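Local coordinates for protein geranylgeranyl pyrophosphate synthase (Corynebacterium glutamicum, PDB 3LMD) that probably builds long-chain prenyl diphosphates for isoprenoid biosynthesis, with magnesium as cofactor, at residues D33-L36 / T37-N41; D42-V45 / Q46-L50; P92-E95 / N96-K99; T335-E338 / A339-L343; L343-F346 / T347-V351. One frame throughout, in Å; residues are numbered along the deposited sequence.

The five contacts are all local and follow one another along the chain; none closes a long loop and none nests within or crosses another. Contact 1 forms the first turns of helix 34-55, and contact 2 continues the same helix directly. Contact 3 starts helix 95-118 and rests on both: L93 packs on R39 and I40 of contact 1, and I98 on A43 and V47 of contact 2. Far along the chain, contact 4 opens helix 335-349 and returns to contact 1, where D33 and T335 probably share a hydrogen bond and L36 meets V336. Contact 5, which shares L343 with contact 4, carries that helix to its last turns.

Contact 1 of 5, residues D33-L36 / T37-N41; sequences DPEL and TARIN
The backbone of D33-N41 turns into a helix whose opening i to i+4 bonds run from T37 N to D33 O, A38 N to P34 O, R39 N to E35 O and I40 N to L36 O, the R39 N to E35 O bond being 2.9 Å long and almost straight at 176°. T37 adds a side-chain bond to the first of these acceptors. Its OG1 lies 3.1 Å from D33 O and donates to it from above the carbonyl plane, while T37 N reaches the same oxygen at 2.9 Å, so D33 O holds two donors. T37 OG1 stands beside its own backbone N (chi1 -66°), which turns the hydroxyl back along the helix. D33 OD2 accepts from L36 N at 3.1 Å, met from above the carboxylate plane, and more weakly from E35 N; D33 OD1 is probably hydrogen-bonded to T335 OG1 on helix 335-349. R39 folds back over the first turn with a bend at chi3 (-48°). One face of its guanidinium lies over the backbone of E35 and L36, NH2 being 3.4 Å from L36 CA, and NH1 comes within 3.3 Å of E35 CB. The same NH2 touches L36 CD1, the leucine side chain crossing the arginine at about a right angle. L36 and I40, one turn apart, point the same way, with L36 CD1 3.9 Å from I40 CG1, and I40 continues onto L83 and L84 of helix 77-86. The arrangement is that of an aspartate N-cap, here starting helix 34-55 of an all-helical prenyl synthase fold.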
loop_
_atom_site.group_PDB
_atom_site.type_symbol
_atom_site.label_atom_id
_atom_site.label_comp_id
_atom_site.label_asym_id
_atom_site.label_seq_id
_atom_site.Cartn_x
_atom_site.Cartn_y
_atom_site.Cartn_z
ATOM N N ASP A 33 13.887 27.018 24.585
ATOM C CA ASP A 33 15.083 26.311 25.033
ATOM C C ASP A 33 16.033 26.147 23.851
ATOM O O ASP A 33 15.776 25.336 22.955
ATOM C CB ASP A 33 14.691 24.948 25.612
ATOM C CG ASP A 33 15.863 24.204 26.226
ATOM O OD1 ASP A 33 15.617 23.345 27.099
ATOM O OD2 ASP A 33 17.024 24.455 25.842
ATOM N N PRO A 34 17.122 26.939 23.837
ATOM C CA PRO A 34 18.128 26.954 22.776
ATOM C C PRO A 34 18.829 25.619 22.557
ATOM O O PRO A 34 19.131 25.288 21.414
ATOM C CB PRO A 34 19.128 28.016 23.259
ATOM C CG PRO A 34 18.297 28.930 24.096
ATOM C CD PRO A 34 17.366 28.004 24.826
ATOM N N GLU A 35 19.104 24.854 23.613
ATOM C CA GLU A 35 19.701 23.526 23.385
ATOM C C GLU A 35 18.678 22.547 22.822
ATOM O O GLU A 35 18.967 21.829 21.870
ATOM C CB GLU A 35 20.351 22.919 24.628
ATOM C CG GLU A 35 21.548 23.675 25.118
ATOM C CD GLU A 35 21.141 24.647 26.179
ATOM O OE1 GLU A 35 21.288 25.874 25.957
ATOM O OE2 GLU A 35 20.629 24.172 27.220
ATOM N N LEU A 36 17.488 22.509 23.418
ATOM C CA LEU A 36 16.416 21.701 22.849
ATOM C C LEU A 36 16.398 21.961 21.345
ATOM O O LEU A 36 16.448 21.021 20.540
ATOM C CB LEU A 36 15.054 22.064 23.454
ATOM C CG LEU A 36 13.896 21.193 22.943
ATOM C CD1 LEU A 36 14.234 19.708 23.187
ATOM C CD2 LEU A 36 12.571 21.567 23.594
ATOM N N THR A 37 16.339 23.241 20.981
ATOM C CA THR A 37 16.271 23.656 19.578
ATOM C C THR A 37 17.405 23.034 18.732
ATOM O O THR A 37 17.156 22.463 17.658
ATOM C CB THR A 37 16.211 25.210 19.446
ATOM O OG1 THR A 37 14.982 25.698 20.009
ATOM C CG2 THR A 37 16.283 25.651 17.974
ATOM N N ALA A 38 18.639 23.107 19.229
ATOM C CA ALA A 38 19.799 22.596 18.483
ATOM C C ALA A 38 19.794 21.066 18.304
ATOM O O ALA A 38 20.112 20.544 17.220
ATOM C CB ALA A 38 21.095 23.039 19.157
ATOM N N ARG A 39 19.487 20.356 19.384
ATOM C CA ARG A 39 19.451 18.901 19.383
ATOM C C ARG A 39 18.375 18.408 18.409
ATOM O O ARG A 39 18.624 17.527 17.582
ATOM C CB ARG A 39 19.137 18.379 20.789
ATOM C CG ARG A 39 20.284 18.499 21.787
ATOM C CD ARG A 39 19.986 17.719 23.073
ATOM N NE ARG A 39 18.646 17.982 23.621
ATOM C CZ ARG A 39 18.354 18.962 24.480
ATOM N NH1 ARG A 39 19.297 19.802 24.888
ATOM N NH2 ARG A 39 17.113 19.117 24.927
ATOM N N ILE A 40 17.196 19.007 18.506
ATOM C CA ILE A 40 16.077 18.679 17.638
ATOM C C ILE A 40 16.409 19.002 16.174
ATOM O O ILE A 40 16.266 18.143 15.315
ATOM C CB ILE A 40 14.799 19.406 18.093
ATOM C CG1 ILE A 40 14.320 18.834 19.432
ATOM C CG2 ILE A 40 13.707 19.304 17.054
ATOM C CD1 ILE A 40 13.906 17.379 19.386
ATOM N N ASN A 41 16.868 20.224 15.895
ATOM C CA ASN A 41 17.328 20.586 14.542
ATOM C C ASN A 41 18.342 19.595 13.939
ATOM O O ASN A 41 18.195 19.187 12.786
ATOM C CB ASN A 41 17.870 22.020 14.481
ATOM C CG ASN A 41 16.758 23.064 14.511
ATOM O OD1 ASN A 41 15.581 22.743 14.331
ATOM N ND2 ASN A 41 17.126 24.312 14.743
#

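Contact 2 of 5, residues D42-V45 / Q46-L50; sequences DAMV and QVEEL
Q46 reaches back one turn to D42. Its CB rests 3.4 Å from A43 O, and CG, anti to the carbonyl carbon of Q46 (chi1 -63°), passes at the same distance from D42 O. The chain then runs on extended, CD staying near that oxygen, until NE2 gives D42 O a weak hydrogen bond of 3.2 Å; NE2 also lies close to A43 CA. Since Q46 N makes its own weak bond to D42 O, this carbonyl is approached by both the backbone and the side chain of one residue. The next backbone bond is firmer, V47 N lying 2.9 Å from A43 O. On the side that packs into the protein, M44 bends at chi2 and chi3 to bring CE alongside V47, 4.0 Å from CG1. V45 and E49 run side by side, V45 CG1 being 3.6 Å from E49 OE2. The E48 carboxylate leads away to a salt bridge with R76. A43 and V47 meet I98 of helix 95-118, and M44 meets M80 and L83 of helix 77-86, whereas D42, Q46 and E49, with V45 among them, lie on the exposed side, making 42-50 a largely amphipathic part of helix 34-55 in the all-helical fold.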
loop_
_atom_site.group_PDB
_atom_site.type_symbol
_atom_site.label_atom_id
_atom_site.label_comp_id
_atom_site.label_asym_id
_atom_site.label_seq_id
_atom_site.Cartn_x
_atom_site.Cartn_y
_atom_site.Cartn_z
ATOM N N ASP A 42 19.349 19.203 14.711
ATOM C CA ASP A 42 20.333 18.211 14.246
ATOM C C ASP A 42 19.680 16.868 13.921
ATOM O O ASP A 42 20.038 16.206 12.954
ATOM C CB ASP A 42 21.394 17.944 15.308
ATOM C CG ASP A 42 22.330 19.120 15.511
ATOM O OD1 ASP A 42 22.194 20.119 14.773
ATOM O OD2 ASP A 42 23.191 19.044 16.415
ATOM N N ALA A 43 18.756 16.444 14.763
ATOM C CA ALA A 43 18.094 15.173 14.511
ATOM C C ALA A 43 17.150 15.286 13.293
ATOM O O ALA A 43 17.013 14.318 12.547
ATOM C CB ALA A 43 17.359 14.689 15.753
ATOM N N MET A 44 16.539 16.458 13.067
ATOM C CA MET A 44 15.695 16.659 11.870
ATOM C C MET A 44 16.497 16.554 10.571
ATOM O O MET A 44 15.971 16.110 9.541
ATOM C CB MET A 44 14.878 17.964 11.903
ATOM C CG MET A 44 13.641 17.931 12.801
ATOM S SD MET A 44 12.290 16.822 12.226
ATOM C CE MET A 44 12.620 16.668 10.486
ATOM N N VAL A 45 17.760 16.970 10.598
ATOM C CA VAL A 45 18.610 16.821 9.408
ATOM C C VAL A 45 18.825 15.328 9.133
ATOM O O VAL A 45 18.790 14.854 7.976
ATOM C CB VAL A 45 19.992 17.498 9.637
ATOM C CG1 VAL A 45 21.001 17.099 8.535
ATOM C CG2 VAL A 45 19.840 19.009 9.746
ATOM N N GLN A 46 19.071 14.568 10.189
ATOM C CA GLN A 46 19.260 13.134 10.059
ATOM C C GLN A 46 17.990 12.425 9.525
ATOM O O GLN A 46 18.075 11.502 8.716
ATOM C CB GLN A 46 19.642 12.535 11.403
ATOM C CG GLN A 46 20.993 13.052 11.958
ATOM C CD GLN A 46 21.235 12.576 13.383
ATOM O OE1 GLN A 46 21.473 11.395 13.620
ATOM N NE2 GLN A 46 21.162 13.497 14.342
ATOM N N VAL A 47 16.832 12.849 10.004
ATOM C CA VAL A 47 15.552 12.370 9.437
ATOM C C VAL A 47 15.462 12.700 7.949
ATOM O O VAL A 47 15.104 11.858 7.127
ATOM C CB VAL A 47 14.364 13.078 10.144
ATOM C CG1 VAL A 47 13.065 12.875 9.372
ATOM C CG2 VAL A 47 14.266 12.601 11.603
ATOM N N GLU A 48 15.712 13.959 7.608
ATOM C CA GLU A 48 15.673 14.364 6.226
ATOM C C GLU A 48 16.628 13.532 5.344
ATOM O O GLU A 48 16.292 13.205 4.211
ATOM C CB GLU A 48 16.001 15.860 6.079
ATOM C CG GLU A 48 14.933 16.810 6.677
ATOM C CD GLU A 48 13.674 16.917 5.791
ATOM O OE1 GLU A 48 13.570 16.167 4.796
ATOM O OE2 GLU A 48 12.806 17.771 6.074
ATOM N N GLU A 49 17.819 13.214 5.842
ATOM C CA GLU A 49 18.798 12.460 5.039
ATOM C C GLU A 49 18.287 11.057 4.769
ATOM O O GLU A 49 18.369 10.570 3.641
ATOM C CB GLU A 49 20.181 12.386 5.731
ATOM C CG GLU A 49 20.985 13.646 5.385
ATOM C CD GLU A 49 22.169 13.919 6.301
ATOM O OE1 GLU A 49 22.523 13.047 7.130
ATOM O OE2 GLU A 49 22.733 15.032 6.172
ATOM N N LEU A 50 17.781 10.409 5.805
ATOM C CA LEU A 50 17.361 9.011 5.670
ATOM C C LEU A 50 16.075 8.940 4.826
ATOM O O LEU A 50 15.910 8.055 3.981
ATOM C CB LEU A 50 17.218 8.337 7.046
ATOM C CG LEU A 50 16.673 6.904 7.025
ATOM C CD1 LEU A 50 17.541 5.976 6.114
ATOM C CD2 LEU A 50 16.525 6.306 8.418
#

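Contact 3 of 5, residues P92-E95 / N96-K99; sequences PLSE and NVIK
A water accepts from N96 N at 2.9 Å and gives a weak bond to E95 OE1, bridging the two adjoining residues. Two i to i+4 backbone bonds, both 3.0 Å long, open this turn: I98 N to S94 O, nearly straight (170°), and K99 N to E95 O. S94 occupies the N-cap position of helix 95-118, where the loop after helix 77-86 enters the helix, though its OG is bonded to K91 O of that loop. With chi1 at 60°, OG sits between the backbone N and the carbonyl carbon, and from there it touches V97 CG2 at 3.4 Å. E95 OE1 approaches N96 OD1 to 3.6 Å without a bond, both being oxygens, with the carboxylate and amide planes 28° apart. The other carboxylate oxygen, E95 OE2, forms a long salt bridge of 3.7 Å to K99 NZ, the two side chains running side by side; the lysine's stronger partner is Q156 on helix 132-157. V97 CG1 and I98 CG1 lie close to the backbone of L93, whose side chain packs on R39, I40 and A43 of helix 34-55, while V97 and I98 both reach L83 of helix 77-86.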
loop_
_atom_site.group_PDB
_atom_site.type_symbol
_atom_site.label_atom_id
_atom_site.label_comp_id
_atom_site.label_asym_id
_atom_site.label_seq_id
_atom_site.Cartn_x
_atom_site.Cartn_y
_atom_site.Cartn_z
ATOM N N PRO A 92 17.018 9.470 23.797
ATOM C CA PRO A 92 16.406 10.493 22.940
ATOM C C PRO A 92 17.144 10.636 21.645
ATOM O O PRO A 92 18.385 10.591 21.620
ATOM C CB PRO A 92 16.565 11.797 23.731
ATOM C CG PRO A 92 17.000 11.410 25.110
ATOM C CD PRO A 92 17.532 10.011 25.074
ATOM N N LEU A 93 16.397 10.813 20.559
ATOM C CA LEU A 93 17.023 11.148 19.296
ATOM C C LEU A 93 18.017 10.097 18.799
ATOM O O LEU A 93 18.897 10.393 18.007
ATOM C CB LEU A 93 17.682 12.531 19.378
ATOM C CG LEU A 93 16.780 13.608 19.987
ATOM C CD1 LEU A 93 17.571 14.916 20.184
ATOM C CD2 LEU A 93 15.523 13.844 19.090
ATOM N N SER A 94 17.867 8.861 19.250
ATOM C CA SER A 94 18.812 7.813 18.886
ATOM C C SER A 94 18.539 7.349 17.457
ATOM O O SER A 94 17.596 7.828 16.813
ATOM C CB SER A 94 18.661 6.654 19.845
ATOM O OG SER A 94 17.332 6.155 19.769
ATOM N N GLU A 95 19.347 6.417 16.952
ATOM C CA GLU A 95 19.236 6.030 15.541
ATOM C C GLU A 95 17.835 5.423 15.241
ATOM O O GLU A 95 17.279 5.625 14.155
ATOM C CB GLU A 95 20.349 5.028 15.193
ATOM C CG GLU A 95 20.190 4.263 13.885
ATOM C CD GLU A 95 20.563 2.765 14.051
ATOM O OE1 GLU A 95 20.680 2.288 15.210
ATOM O OE2 GLU A 95 20.740 2.061 13.032
ATOM N N ASN A 96 17.297 4.656 16.179
ATOM C CA ASN A 96 15.987 4.037 15.936
ATOM C C ASN A 96 14.816 5.029 16.057
ATOM O O ASN A 96 13.773 4.848 15.415
ATOM C CB ASN A 96 15.781 2.835 16.826
ATOM C CG ASN A 96 16.569 1.609 16.349
ATOM O OD1 ASN A 96 17.157 1.606 15.272
ATOM N ND2 ASN A 96 16.546 0.557 17.147
ATOM N N VAL A 97 14.988 6.053 16.889
ATOM C CA VAL A 97 14.052 7.189 16.928
ATOM C C VAL A 97 14.019 7.912 15.577
ATOM O O VAL A 97 12.947 8.209 15.048
ATOM C CB VAL A 97 14.420 8.213 18.040
ATOM C CG1 VAL A 97 13.548 9.466 17.931
ATOM C CG2 VAL A 97 14.247 7.611 19.417
ATOM N N ILE A 98 15.194 8.211 15.017
ATOM C CA ILE A 98 15.278 8.810 13.679
ATOM C C ILE A 98 14.613 7.919 12.646
ATOM O O ILE A 98 13.873 8.394 11.786
ATOM C CB ILE A 98 16.749 8.980 13.215
ATOM C CG1 ILE A 98 17.530 9.884 14.168
ATOM C CG2 ILE A 98 16.830 9.515 11.789
ATOM C CD1 ILE A 98 16.852 11.130 14.472
ATOM N N LYS A 99 14.910 6.634 12.696
ATOM C CA LYS A 99 14.337 5.709 11.719
ATOM C C LYS A 99 12.793 5.585 11.853
ATOM O O LYS A 99 12.071 5.518 10.846
ATOM C CB LYS A 99 15.005 4.334 11.897
ATOM C CG LYS A 99 14.737 3.332 10.814
ATOM C CD LYS A 99 15.662 2.079 10.952
ATOM C CE LYS A 99 17.155 2.434 10.938
ATOM N NZ LYS A 99 18.036 1.242 10.707
HETATM O O HOH W 1 19.056 3.328 18.058
#

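Contact 4 of 5, residues T335-E338 / A339-L343; sequences TVKE and ALRNL
The first turns of helix 335-349 carry an intrahelical salt bridge of the i to i+3 kind, between E338 and R341. R341 takes hold of the carboxylate side-on with two nitrogens, NE to E338 OE1 at 2.8 Å and NH2 to E338 OE2 at 2.9 Å, each oxygen being met on its syn side. The two flat groups are nearly coplanar (25° apart), and the paired bonds fix the rotation of both. The glutamate reaches this position by bending at chi2 (-45°), and the arginine by bending at chi3. E338 OE1 also accepts a hydrogen bond from a water 2.6 Å away; the same water lies close to N342 ND2, a link best treated with caution. K337 runs alongside R341, its CE 3.5 Å from R341 NH2; its ammonium is salt-bridged to D333 and bonds L328 O and L331 O. E338 probably offsets the charge of R341, and D333 that of the lysine, whose NZ lies 4.5 Å from R341 NH2. The backbone bonds continue, N342 N lying 2.8 Å from E338 O. R341 NH1 binds N325 of helix 309-328, V336 packs on F88, and L340 is inserted among F81 and L84 of helix 77-86 and L225 and F228 of helix 219-246.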
loop_
_atom_site.group_PDB
_atom_site.type_symbol
_atom_site.label_atom_id
_atom_site.label_comp_id
_atom_site.label_asym_id
_atom_site.label_seq_id
_atom_site.Cartn_x
_atom_site.Cartn_y
_atom_site.Cartn_z
ATOM N N THR A 335 11.126 21.515 29.645
ATOM C CA THR A 335 10.972 22.433 28.553
ATOM C C THR A 335 10.367 21.729 27.367
ATOM O O THR A 335 9.728 22.342 26.567
ATOM C CB THR A 335 12.282 23.045 28.086
ATOM O OG1 THR A 335 13.210 22.020 27.790
ATOM C CG2 THR A 335 12.833 23.930 29.110
ATOM N N VAL A 336 10.598 20.441 27.250
ATOM C CA VAL A 336 9.987 19.727 26.115
ATOM C C VAL A 336 8.490 19.620 26.378
ATOM O O VAL A 336 7.687 19.835 25.485
ATOM C CB VAL A 336 10.599 18.353 25.885
ATOM C CG1 VAL A 336 9.856 17.598 24.716
ATOM C CG2 VAL A 336 12.071 18.517 25.509
ATOM N N LYS A 337 8.108 19.295 27.612
ATOM C CA LYS A 337 6.669 19.286 27.928
ATOM C C LYS A 337 6.007 20.605 27.568
ATOM O O LYS A 337 4.909 20.626 26.990
ATOM C CB LYS A 337 6.431 18.951 29.407
ATOM C CG LYS A 337 4.965 18.989 29.845
ATOM C CD LYS A 337 4.755 18.224 31.162
ATOM C CE LYS A 337 3.663 18.895 32.014
ATOM N NZ LYS A 337 3.370 18.051 33.231
ATOM N N GLU A 338 6.655 21.717 27.915
ATOM C CA GLU A 338 6.060 23.028 27.676
ATOM C C GLU A 338 6.063 23.410 26.191
ATOM O O GLU A 338 5.188 24.144 25.747
ATOM C CB GLU A 338 6.761 24.122 28.511
ATOM C CG GLU A 338 6.463 24.035 30.041
ATOM C CD GLU A 338 4.973 23.806 30.378
ATOM O OE1 GLU A 338 4.095 24.571 29.902
ATOM O OE2 GLU A 338 4.680 22.858 31.128
ATOM N N ALA A 339 7.053 22.922 25.436
ATOM C CA ALA A 339 7.073 23.110 23.982
ATOM C C ALA A 339 5.875 22.374 23.335
ATOM O O ALA A 339 5.238 22.889 22.405
ATOM C CB ALA A 339 8.406 22.561 23.401
ATOM N N LEU A 340 5.581 21.176 23.829
ATOM C CA LEU A 340 4.414 20.452 23.342
ATOM C C LEU A 340 3.164 21.207 23.676
ATOM O O LEU A 340 2.291 21.350 22.828
ATOM C CB LEU A 340 4.347 19.030 23.892
ATOM C CG LEU A 340 5.490 18.143 23.395
ATOM C CD1 LEU A 340 5.461 16.863 24.152
ATOM C CD2 LEU A 340 5.391 17.896 21.859
ATOM N N ARG A 341 3.068 21.703 24.892
ATOM C CA ARG A 341 1.923 22.459 25.293
ATOM C C ARG A 341 1.778 23.695 24.441
ATOM O O ARG A 341 0.719 23.993 23.975
ATOM C CB ARG A 341 2.009 22.836 26.761
ATOM C CG ARG A 341 0.703 23.306 27.361
ATOM C CD ARG A 341 0.840 24.082 28.649
ATOM N NE ARG A 341 1.604 23.405 29.684
ATOM C CZ ARG A 341 1.142 22.446 30.451
ATOM N NH1 ARG A 341 -0.078 22.016 30.298
ATOM N NH2 ARG A 341 1.913 21.907 31.352
ATOM N N ASN A 342 2.865 24.402 24.229
ATOM C CA ASN A 342 2.820 25.647 23.515
ATOM C C ASN A 342 2.384 25.472 22.092
ATOM O O ASN A 342 1.748 26.308 21.551
ATOM C CB ASN A 342 4.156 26.352 23.529
ATOM C CG ASN A 342 4.543 26.858 24.897
ATOM O OD1 ASN A 342 5.682 27.213 25.114
ATOM N ND2 ASN A 342 3.617 26.874 25.820
ATOM N N LEU A 343 2.736 24.379 21.475
ATOM C CA LEU A 343 2.296 24.216 20.135
ATOM C C LEU A 343 0.816 23.937 19.985
ATOM O O LEU A 343 0.208 24.319 19.025
ATOM C CB LEU A 343 3.146 23.244 19.384
ATOM C CG LEU A 343 3.123 21.790 19.675
ATOM C CD1 LEU A 343 2.095 21.216 18.859
ATOM C CD2 LEU A 343 4.436 21.244 19.269
HETATM O O HOH W 2 4.036 26.632 28.332
#

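Contact 5 of 5, residues L343-F346 / T347-V351; sequences LATF and TVKRV
Among the hydrogen bonds of this last part of helix 335-349, T347 stands out by adding its side chain. Its OG1 donates to L343 O at 2.8 Å, nearly in line with the carbonyl, whereas T347 N makes only a weak bond of 3.4 Å to the same oxygen. The hydroxyl comes back along the helix because OG1 is anti to its own carbonyl carbon (chi1 -56°). Regular i to i+4 bonds join V348 N to A344 O and K349 N to T345 O, the latter 2.9 Å long; R350 N to F346 O is weak, and R350 N also bonds T347 O at 3.1 Å. In the aromatic contact, F346 CE2 lies over one face of the R350 guanidinium, toward its rim and 3.3 Å from R350 NH2, while that nitrogen sits at the ring edge and near the ring plane. The two planes stand almost perpendicular, 89° apart. Aliphatic contact is made where K349 runs beside T345, its CD 3.9 Å from T345 CG2. V348 packs on V317 and M321 of helix 309-328 and T347 on F236 of helix 219-246. The arginine meets the edge of the phenyl ring, not its face, so the pair is a van der Waals contact without cation-pi geometry; R350 NE is buried with no polar partner in the model, and the threonine hydroxyl gives L343 O the firmer of its two bonds.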
loop_
_atom_site.group_PDB
_atom_site.type_symbol
_atom_site.label_atom_id
_atom_site.label_comp_id
_atom_site.label_asym_id
_atom_site.label_seq_id
_atom_site.Cartn_x
_atom_site.Cartn_y
_atom_site.Cartn_z
ATOM N N LEU A 343 2.736 24.379 21.475
ATOM C CA LEU A 343 2.296 24.216 20.135
ATOM C C LEU A 343 0.816 23.937 19.985
ATOM O O LEU A 343 0.208 24.319 19.025
ATOM C CB LEU A 343 3.146 23.244 19.384
ATOM C CG LEU A 343 3.123 21.790 19.675
ATOM C CD1 LEU A 343 2.095 21.216 18.859
ATOM C CD2 LEU A 343 4.436 21.244 19.269
ATOM N N ALA A 344 0.252 23.284 20.977
ATOM C CA ALA A 344 -1.180 23.143 21.059
ATOM C C ALA A 344 -1.835 24.473 21.324
ATOM O O ALA A 344 -2.711 24.859 20.614
ATOM C CB ALA A 344 -1.548 22.169 22.086
ATOM N N THR A 345 -1.358 25.171 22.336
ATOM C CA THR A 345 -1.931 26.422 22.775
ATOM C C THR A 345 -1.886 27.462 21.691
ATOM O O THR A 345 -2.812 28.175 21.448
ATOM C CB THR A 345 -1.214 26.960 23.988
ATOM O OG1 THR A 345 -1.459 26.110 25.091
ATOM C CG2 THR A 345 -1.749 28.252 24.299
ATOM N N PHE A 346 -0.770 27.523 21.026
ATOM C CA PHE A 346 -0.583 28.507 19.976
ATOM C C PHE A 346 -1.607 28.276 18.869
ATOM O O PHE A 346 -2.143 29.218 18.277
ATOM C CB PHE A 346 0.836 28.401 19.405
ATOM C CG PHE A 346 1.112 29.373 18.290
ATOM C CD1 PHE A 346 1.583 30.657 18.567
ATOM C CD2 PHE A 346 0.897 29.014 16.969
ATOM C CE1 PHE A 346 1.837 31.567 17.535
ATOM C CE2 PHE A 346 1.145 29.921 15.932
ATOM C CZ PHE A 346 1.615 31.194 16.217
ATOM N N THR A 347 -1.875 27.015 18.578
ATOM C CA THR A 347 -2.849 26.688 17.541
ATOM C C THR A 347 -4.246 27.133 17.983
ATOM O O THR A 347 -4.985 27.747 17.225
ATOM C CB THR A 347 -2.850 25.168 17.242
ATOM O OG1 THR A 347 -1.521 24.757 16.879
ATOM C CG2 THR A 347 -3.819 24.839 16.101
ATOM N N VAL A 348 -4.619 26.814 19.214
ATOM C CA VAL A 348 -5.943 27.215 19.680
ATOM C C VAL A 348 -6.087 28.752 19.621
ATOM O O VAL A 348 -7.137 29.276 19.219
ATOM C CB VAL A 348 -6.192 26.711 21.100
ATOM C CG1 VAL A 348 -7.516 27.258 21.656
ATOM C CG2 VAL A 348 -6.149 25.121 21.117
ATOM N N LYS A 349 -5.020 29.456 19.988
ATOM C CA LYS A 349 -5.012 30.931 20.006
ATOM C C LYS A 349 -5.204 31.558 18.639
ATOM O O LYS A 349 -5.542 32.735 18.537
ATOM C CB LYS A 349 -3.724 31.460 20.631
ATOM C CG LYS A 349 -3.859 31.788 22.102
ATOM C CD LYS A 349 -2.523 31.777 22.825
ATOM C CE LYS A 349 -2.748 32.043 24.315
ATOM N NZ LYS A 349 -1.518 31.864 25.126
ATOM N N ARG A 350 -4.991 30.797 17.573
ATOM C CA ARG A 350 -5.320 31.333 16.251
ATOM C C ARG A 350 -6.823 31.650 16.091
ATOM O O ARG A 350 -7.199 32.442 15.216
ATOM C CB ARG A 350 -4.932 30.362 15.142
ATOM C CG ARG A 350 -3.454 30.004 15.044
ATOM C CD ARG A 350 -3.275 28.999 13.905
ATOM N NE ARG A 350 -1.911 28.484 13.858
ATOM C CZ ARG A 350 -0.937 29.016 13.118
ATOM N NH1 ARG A 350 -1.178 30.081 12.355
ATOM N NH2 ARG A 350 0.281 28.481 13.138
ATOM N N VAL A 351 -7.685 30.997 16.881
ATOM C CA VAL A 351 -9.141 31.178 16.741
ATOM C C VAL A 351 -9.812 31.522 18.071
ATOM O O VAL A 351 -10.943 31.987 18.104
ATOM C CB VAL A 351 -9.841 29.937 16.134
ATOM C CG1 VAL A 351 -9.451 29.771 14.681
ATOM C CG2 VAL A 351 -9.501 28.664 16.940
#